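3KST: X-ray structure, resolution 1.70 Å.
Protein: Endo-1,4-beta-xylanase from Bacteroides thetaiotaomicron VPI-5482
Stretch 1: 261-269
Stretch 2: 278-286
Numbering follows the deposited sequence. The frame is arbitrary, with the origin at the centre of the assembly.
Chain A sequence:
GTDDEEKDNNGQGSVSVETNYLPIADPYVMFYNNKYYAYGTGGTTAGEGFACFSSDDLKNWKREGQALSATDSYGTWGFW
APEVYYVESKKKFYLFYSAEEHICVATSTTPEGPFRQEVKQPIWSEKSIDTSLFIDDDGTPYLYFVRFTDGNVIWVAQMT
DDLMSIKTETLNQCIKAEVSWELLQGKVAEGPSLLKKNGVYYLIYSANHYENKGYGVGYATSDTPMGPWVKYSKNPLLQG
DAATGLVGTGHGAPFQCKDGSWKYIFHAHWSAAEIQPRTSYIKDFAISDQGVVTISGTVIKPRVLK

Stretch 1 (261-269) SWKYIFHAH
Stretch 2 278-286: RTSYIKDFA

The most unusual feature of this antiparallel strand pair is its frayed end, where water takes over from the backbone: water 2 accepts from Trp262 N (2.8 Å) and donates to Phe285 O (2.6 Å), filling the place of a direct N-H to O bond, while Phe285 N still donates to Trp262 O at 3.0 Å. Beside this gap, Lys263 NZ and Asp284 OD1 form a salt bridge of 3.3 Å, weak as a hydrogen bond. Water 1 reinforces it, accepting from Lys263 NZ (2.6 Å) and donating to Asp284 OD1 (2.9 Å), Trp262 O (2.7 Å) and Ser261 OG (2.9 Å); water 3 also accepts from Lys263 NZ (2.7 Å). Lys263 curls to reach this site with chi1 to chi4 m, m, t, m, and Asp284 (chi1 m) turns its carboxylate back although its CA-to-CB bond points away. Both residues are partly exposed, which suits a charged, hydrated pair.

Strands 262-268 and 279-286 run with their N-to-C directions at 135°, their axes approaching to 3.9 Å. The backbone is extended throughout, for example -90/143 at Ile265 and -158/163 at Phe266. In the register, Tyr264 faces Lys283, Phe266 faces Tyr281 and Ala268 faces Thr279 as hydrogen-bonded pairs, with CA atoms 5.4, 5.5 and 5.9 Å apart; the alternating pairs Lys263-Asp284, Ile265-Ile282 and His267-Ser280 close to 4.3, 4.4 and 4.1 Å. Tyr264 N donates to Lys283 O (2.9 Å) and Lys283 N to Tyr264 O (3.1 Å). Phe266 N donates to Tyr281 O (2.9 Å), and Tyr281 N returns the shortest bond of the ladder to Phe266 O (2.7 Å). Ala268 N donates to Thr279 O (3.0 Å), but Thr279 N to Ala268 O is weak at 3.3 Å. Between these rungs, CA-H groups meet carbonyls, as from Ile265 CA to Tyr281 O (3.3 Å).

The sheet face carrying Trp262, Tyr264, Phe266, Ala268, Thr279, Tyr281, Lys283 and Phe285 is largely aromatic. The end of the Phe266 side chain (chi1 61°, p; chi2 -84°) comes nearer the partner strand, so that Tyr281 CB sits over its ring, 4.2 Å from the centroid, and Lys283 CD comes within 3.6 Å of Phe266 CE1. Tyr281 (m) brings CE2 to 3.9 Å from the Ala268 CB methyl, an apolar contact. Tyr264 and Phe285, both t, have near-parallel rings slid apart, with CD1 of Tyr264 4.0 Å from CD1 of Phe285. On the other face, buried Ile265 (t, t) and Ile282 (m, t) pack CG1 to CG1 at 3.9 Å.

At the far end, Arg278 (m, t, m; chi4 163°) extends alongside His267 (chi1 73°, p), placing its CD over the imidazole, 4.0 Å from the ring centroid; this CH-pi contact sets one aliphatic carbon of Arg278 on the imidazole face. Water 4 links His269 O (2.8 Å), Thr279 OG1 (2.7 Å) and Tyr281 OH (2.7 Å), giving these polar groups a shared partner. The two stretches bury 954 Å² against each other, both sides summed.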

ATOM      1  N   SER A 261      -7.949  -2.644 -17.530  1.00 19.98           N
ATOM      2  CA  SER A 261      -7.290  -1.362 -17.367  1.00 19.77           C
ATOM      3  C   SER A 261      -6.790  -1.324 -15.923  1.00 18.43           C
ATOM      4  O   SER A 261      -7.138  -2.198 -15.127  1.00 18.15           O
ATOM      5  CB  SER A 261      -8.267  -0.204 -17.638  1.00 20.22           C
ATOM      6  OG  SER A 261      -9.241  -0.063 -16.610  1.00 21.89           O
ATOM      7  N   TRP A 262      -6.014  -0.304 -15.581  1.00 17.14           N
ATOM      8  CA  TRP A 262      -5.491  -0.151 -14.224  1.00 15.75           C
ATOM      9  C   TRP A 262      -5.943   1.134 -13.544  1.00 14.83           C
ATOM     10  O   TRP A 262      -6.275   2.137 -14.171  1.00 14.57           O
ATOM     11  CB  TRP A 262      -3.962  -0.220 -14.207  1.00 16.03           C
ATOM     12  CG  TRP A 262      -3.378  -1.548 -14.521  1.00 17.35           C
ATOM     13  CD1 TRP A 262      -3.321  -2.150 -15.742  1.00 17.57           C
ATOM     14  CD2 TRP A 262      -2.702  -2.429 -13.609  1.00 17.49           C
ATOM     15  NE1 TRP A 262      -2.674  -3.365 -15.649  1.00 18.47           N
ATOM     16  CE2 TRP A 262      -2.285  -3.562 -14.354  1.00 18.48           C
ATOM     17  CE3 TRP A 262      -2.413  -2.377 -12.240  1.00 15.79           C
ATOM     18  CZ2 TRP A 262      -1.608  -4.646 -13.768  1.00 17.99           C
ATOM     19  CZ3 TRP A 262      -1.730  -3.469 -11.649  1.00 14.55           C
ATOM     20  CH2 TRP A 262      -1.335  -4.577 -12.422  1.00 15.16           C
ATOM     21  N   LYS A 263      -5.920   1.075 -12.221  1.00 14.60           N
ATOM     22  CA  LYS A 263      -6.348   2.180 -11.377  1.00 13.84           C
ATOM     23  C   LYS A 263      -5.344   2.258 -10.260  1.00 12.82           C
ATOM     24  O   LYS A 263      -4.614   1.269 -10.021  1.00 12.79           O
ATOM     25  CB  LYS A 263      -7.719   1.874 -10.799  1.00 14.31           C
ATOM     26  CG  LYS A 263      -8.870   1.899 -11.817  1.00 16.53           C
ATOM     27  CD  LYS A 263      -9.240   3.297 -12.236  1.00 19.15           C
ATOM     28  CE  LYS A 263     -10.644   3.384 -12.842  1.00 20.69           C
ATOM     29  NZ  LYS A 263     -10.708   2.706 -14.136  1.00 23.71           N
ATOM     30  N   TYR A 264      -5.316   3.407  -9.595  1.00 11.38           N
ATOM     31  CA  TYR A 264      -4.416   3.643  -8.451  1.00 10.52           C
ATOM     32  C   TYR A 264      -5.255   4.183  -7.284  1.00 10.72           C
ATOM     33  O   TYR A 264      -5.843   5.274  -7.406  1.00 11.21           O
ATOM     34  CB  TYR A 264      -3.296   4.619  -8.853  1.00  9.90           C
ATOM     35  CG  TYR A 264      -2.216   4.743  -7.814  1.00  9.98           C
ATOM     36  CD1 TYR A 264      -1.175   3.819  -7.759  1.00  8.69           C
ATOM     37  CD2 TYR A 264      -2.249   5.749  -6.832  1.00  8.37           C
ATOM     38  CE1 TYR A 264      -0.176   3.897  -6.776  1.00  7.25           C
ATOM     39  CE2 TYR A 264      -1.228   5.837  -5.844  1.00  9.17           C
ATOM     40  CZ  TYR A 264      -0.200   4.906  -5.824  1.00  9.64           C
ATOM     41  OH  TYR A 264       0.800   4.946  -4.863  1.00  9.69           O
ATOM     42  N   ILE A 265      -5.353   3.414  -6.192  1.00 10.40           N
ATOM     43  CA  ILE A 265      -6.121   3.840  -5.010  1.00 10.66           C
ATOM     44  C   ILE A 265      -5.154   4.597  -4.107  1.00 10.94           C
ATOM     45  O   ILE A 265      -3.990   4.208  -3.998  1.00 11.09           O
ATOM     46  CB  ILE A 265      -6.829   2.651  -4.289  1.00 11.65           C
ATOM     47  CG1 ILE A 265      -7.788   3.151  -3.209  1.00  9.52           C
ATOM     48  CG2 ILE A 265      -5.840   1.633  -3.715  1.00 10.03           C
ATOM     49  CD1 ILE A 265      -8.646   1.997  -2.633  1.00 11.10           C
ATOM     50  N   PHE A 266      -5.622   5.652  -3.460  1.00 10.96           N
ATOM     51  CA  PHE A 266      -4.776   6.466  -2.584  1.00 10.36           C
ATOM     52  C   PHE A 266      -5.642   7.223  -1.587  1.00  9.71           C
ATOM     53  O   PHE A 266      -6.841   7.331  -1.791  1.00  9.84           O
ATOM     54  CB  PHE A 266      -3.934   7.481  -3.395  1.00 11.06           C
ATOM     55  CG  PHE A 266      -4.763   8.469  -4.183  1.00 12.60           C
ATOM     56  CD1 PHE A 266      -5.245   8.132  -5.443  1.00 12.99           C
ATOM     57  CD2 PHE A 266      -5.103   9.712  -3.644  1.00 12.69           C
ATOM     58  CE1 PHE A 266      -6.044   9.027  -6.173  1.00 14.92           C
ATOM     59  CE2 PHE A 266      -5.891  10.642  -4.361  1.00 14.64           C
ATOM     60  CZ  PHE A 266      -6.363  10.290  -5.645  1.00 14.17           C
ATOM     61  N   HIS A 267      -5.017   7.713  -0.523  1.00  9.18           N
ATOM     62  CA  HIS A 267      -5.705   8.534   0.468  1.00  9.50           C
ATOM     63  C   HIS A 267      -5.428  10.017   0.245  1.00  9.63           C
ATOM     64  O   HIS A 267      -4.543  10.419  -0.524  1.00  9.66           O
ATOM     65  CB  HIS A 267      -5.392   8.115   1.913  1.00 10.14           C
ATOM     66  CG  HIS A 267      -4.026   8.486   2.386  1.00 10.57           C
ATOM     67  ND1 HIS A 267      -3.122   7.546   2.831  1.00 11.34           N
ATOM     68  CD2 HIS A 267      -3.402   9.685   2.493  1.00  9.19           C
ATOM     69  CE1 HIS A 267      -2.007   8.151   3.198  1.00 10.82           C
ATOM     70  NE2 HIS A 267      -2.146   9.448   2.990  1.00 12.30           N
ATOM     71  N   ALA A 268      -6.183  10.834   0.959  1.00  9.50           N
ATOM     72  CA  ALA A 268      -5.987  12.273   0.985  1.00  9.27           C
ATOM     73  C   ALA A 268      -6.467  12.770   2.347  1.00  9.27           C
ATOM     74  O   ALA A 268      -7.177  12.050   3.053  1.00  8.73           O
ATOM     75  CB  ALA A 268      -6.770  12.912  -0.125  1.00 10.19           C
ATOM     76  N   HIS A 269      -6.061  13.976   2.732  1.00  9.02           N
ATOM     77  CA  HIS A 269      -6.580  14.587   3.954  1.00  9.93           C
ATOM     78  C   HIS A 269      -8.108  14.715   3.892  1.00 10.04           C
ATOM     79  O   HIS A 269      -8.705  14.677   2.787  1.00  9.95           O
ATOM     80  CB  HIS A 269      -5.981  15.976   4.208  1.00  9.40           C
ATOM     81  CG  HIS A 269      -4.516  15.967   4.498  1.00 11.58           C
ATOM     82  ND1 HIS A 269      -3.720  17.083   4.353  1.00 13.59           N
ATOM     83  CD2 HIS A 269      -3.692  14.964   4.890  1.00 13.97           C
ATOM     84  CE1 HIS A 269      -2.475  16.777   4.677  1.00 12.85           C
ATOM     85  NE2 HIS A 269      -2.428  15.493   5.005  1.00 12.98           N
ATOM     86  N   ARG A 278      -8.242  10.707   7.354  1.00 10.62           N
ATOM     87  CA  ARG A 278      -7.936  10.494   5.937  1.00 10.50           C
ATOM     88  C   ARG A 278      -8.935   9.476   5.340  1.00  9.97           C
ATOM     89  O   ARG A 278      -9.421   8.563   6.041  1.00 10.91           O
ATOM     90  CB  ARG A 278      -6.496  10.037   5.743  1.00 10.84           C
ATOM     91  CG  ARG A 278      -5.463  11.113   6.108  1.00 11.92           C
ATOM     92  CD  ARG A 278      -4.059  10.546   6.176  1.00 13.72           C
ATOM     93  NE  ARG A 278      -3.976   9.606   7.306  1.00 14.73           N
ATOM     94  CZ  ARG A 278      -3.022   8.683   7.495  1.00 19.45           C
ATOM     95  NH1 ARG A 278      -2.016   8.525   6.630  1.00 19.73           N
ATOM     96  NH2 ARG A 278      -3.096   7.902   8.574  1.00 18.33           N
ATOM     97  N   THR A 279      -9.246   9.664   4.061  1.00  9.35           N
ATOM     98  CA  THR A 279     -10.159   8.806   3.297  1.00  9.30           C
ATOM     99  C   THR A 279      -9.544   8.531   1.940  1.00  9.41           C
ATOM    100  O   THR A 279      -8.612   9.226   1.529  1.00 10.57           O
ATOM    101  CB  THR A 279     -11.572   9.415   3.181  1.00  9.32           C
ATOM    102  OG1 THR A 279     -11.598  10.416   2.152  1.00  8.34           O
ATOM    103  CG2 THR A 279     -12.039  10.020   4.535  1.00 10.51           C
ATOM    104  N   SER A 280     -10.057   7.514   1.241  1.00  9.15           N
ATOM    105  CA  SER A 280      -9.450   7.043   0.007  1.00  9.18           C
ATOM    106  C   SER A 280     -10.251   7.308  -1.251  1.00  9.19           C
ATOM    107  O   SER A 280     -11.469   7.451  -1.202  1.00  9.70           O
ATOM    108  CB  SER A 280      -9.059   5.578   0.154  1.00  9.47           C
ATOM    109  OG  SER A 280      -7.960   5.488   1.046  1.00  8.22           O
ATOM    110  N   TYR A 281      -9.511   7.392  -2.351  1.00 10.40           N
ATOM    111  CA  TYR A 281      -9.976   7.805  -3.692  1.00 10.06           C
ATOM    112  C   TYR A 281      -9.275   6.962  -4.759  1.00 10.54           C
ATOM    113  O   TYR A 281      -8.255   6.331  -4.490  1.00  9.86           O
ATOM    114  CB  TYR A 281      -9.645   9.287  -3.921  1.00 10.44           C
ATOM    115  CG  TYR A 281     -10.318  10.217  -2.929  1.00  9.47           C
ATOM    116  CD1 TYR A 281     -11.615  10.662  -3.154  1.00  8.94           C
ATOM    117  CD2 TYR A 281      -9.678  10.615  -1.743  1.00  9.28           C
ATOM    118  CE1 TYR A 281     -12.257  11.485  -2.243  1.00  8.84           C
ATOM    119  CE2 TYR A 281     -10.298  11.433  -0.814  1.00  7.81           C
ATOM    120  CZ  TYR A 281     -11.620  11.862  -1.074  1.00  9.54           C
ATOM    121  OH  TYR A 281     -12.249  12.680  -0.176  1.00 10.12           O
ATOM    122  N   ILE A 282      -9.818   6.967  -5.973  1.00 10.81           N
ATOM    123  CA  ILE A 282      -9.270   6.179  -7.094  1.00 11.30           C
ATOM    124  C   ILE A 282      -9.098   7.008  -8.387  1.00 12.10           C
ATOM    125  O   ILE A 282     -10.004   7.730  -8.787  1.00 12.01           O
ATOM    126  CB  ILE A 282     -10.139   4.967  -7.378  1.00 11.57           C
ATOM    127  CG1 ILE A 282     -10.164   3.990  -6.182  1.00 11.98           C
ATOM    128  CG2 ILE A 282      -9.653   4.210  -8.647  1.00 12.79           C
ATOM    129  CD1 ILE A 282     -11.208   2.877  -6.352  1.00 15.93           C
ATOM    130  N   LYS A 283      -7.928   6.880  -9.023  1.00 12.58           N
ATOM    131  CA  LYS A 283      -7.610   7.526 -10.306  1.00 12.16           C
ATOM    132  C   LYS A 283      -7.176   6.432 -11.273  1.00 12.25           C
ATOM    133  O   LYS A 283      -7.066   5.264 -10.886  1.00 11.93           O
ATOM    134  CB  LYS A 283      -6.537   8.611 -10.105  1.00 12.92           C
ATOM    135  CG  LYS A 283      -7.103   9.924  -9.545  1.00 11.71           C
ATOM    136  CD  LYS A 283      -6.016  10.997  -9.239  1.00 15.09           C
ATOM    137  CE  LYS A 283      -5.500  11.733 -10.465  1.00 17.05           C
ATOM    138  NZ  LYS A 283      -6.451  12.722 -11.092  1.00 15.41           N
ATOM    139  N   ASP A 284      -6.960   6.797 -12.534  1.00 12.45           N
ATOM    140  CA  ASP A 284      -6.459   5.862 -13.519  1.00 12.77           C
ATOM    141  C   ASP A 284      -4.954   5.695 -13.337  1.00 12.63           C
ATOM    142  O   ASP A 284      -4.293   6.564 -12.776  1.00 13.58           O
ATOM    143  CB  ASP A 284      -6.797   6.316 -14.933  1.00 13.22           C
ATOM    144  CG  ASP A 284      -8.285   6.364 -15.171  1.00 14.24           C
ATOM    145  OD1 ASP A 284      -8.947   5.331 -14.936  1.00 14.28           O
ATOM    146  OD2 ASP A 284      -8.778   7.417 -15.580  1.00 19.91           O
ATOM    147  N   PHE A 285      -4.458   4.545 -13.781  1.00 13.16           N
ATOM    148  CA  PHE A 285      -3.051   4.173 -13.689  1.00 13.06           C
ATOM    149  C   PHE A 285      -2.603   3.469 -14.955  1.00 14.00           C
ATOM    150  O   PHE A 285      -3.307   2.605 -15.456  1.00 13.57           O
ATOM    151  CB  PHE A 285      -2.847   3.187 -12.541  1.00 13.32           C
ATOM    152  CG  PHE A 285      -1.416   2.830 -12.309  1.00 11.28           C
ATOM    153  CD1 PHE A 285      -0.577   3.727 -11.685  1.00 12.24           C
ATOM    154  CD2 PHE A 285      -0.899   1.615 -12.750  1.00 10.99           C
ATOM    155  CE1 PHE A 285       0.770   3.405 -11.463  1.00 12.77           C
ATOM    156  CE2 PHE A 285       0.423   1.276 -12.536  1.00  9.68           C
ATOM    157  CZ  PHE A 285       1.274   2.193 -11.910  1.00 10.95           C
ATOM    158  N   ALA A 286      -1.408   3.788 -15.431  1.00 14.59           N
ATOM    159  CA  ALA A 286      -0.871   3.061 -16.590  1.00 15.16           C
ATOM    160  C   ALA A 286       0.624   3.213 -16.731  1.00 16.08           C
ATOM    161  O   ALA A 286       1.198   4.171 -16.239  1.00 16.15           O
ATOM    162  CB  ALA A 286      -1.571   3.481 -17.883  1.00 15.50           C
TER
HETATM  163  O   HOH W   1      -8.532   2.592 -15.616  1.00 16.03           O
HETATM  164  O   HOH W   2      -4.498   1.240 -17.328  1.00 12.33           O
HETATM  165  O   HOH W   3     -11.414   3.981 -16.408  1.00 30.23           O
HETATM  166  O   HOH W   4     -10.918  13.069   2.164  1.00 10.47           O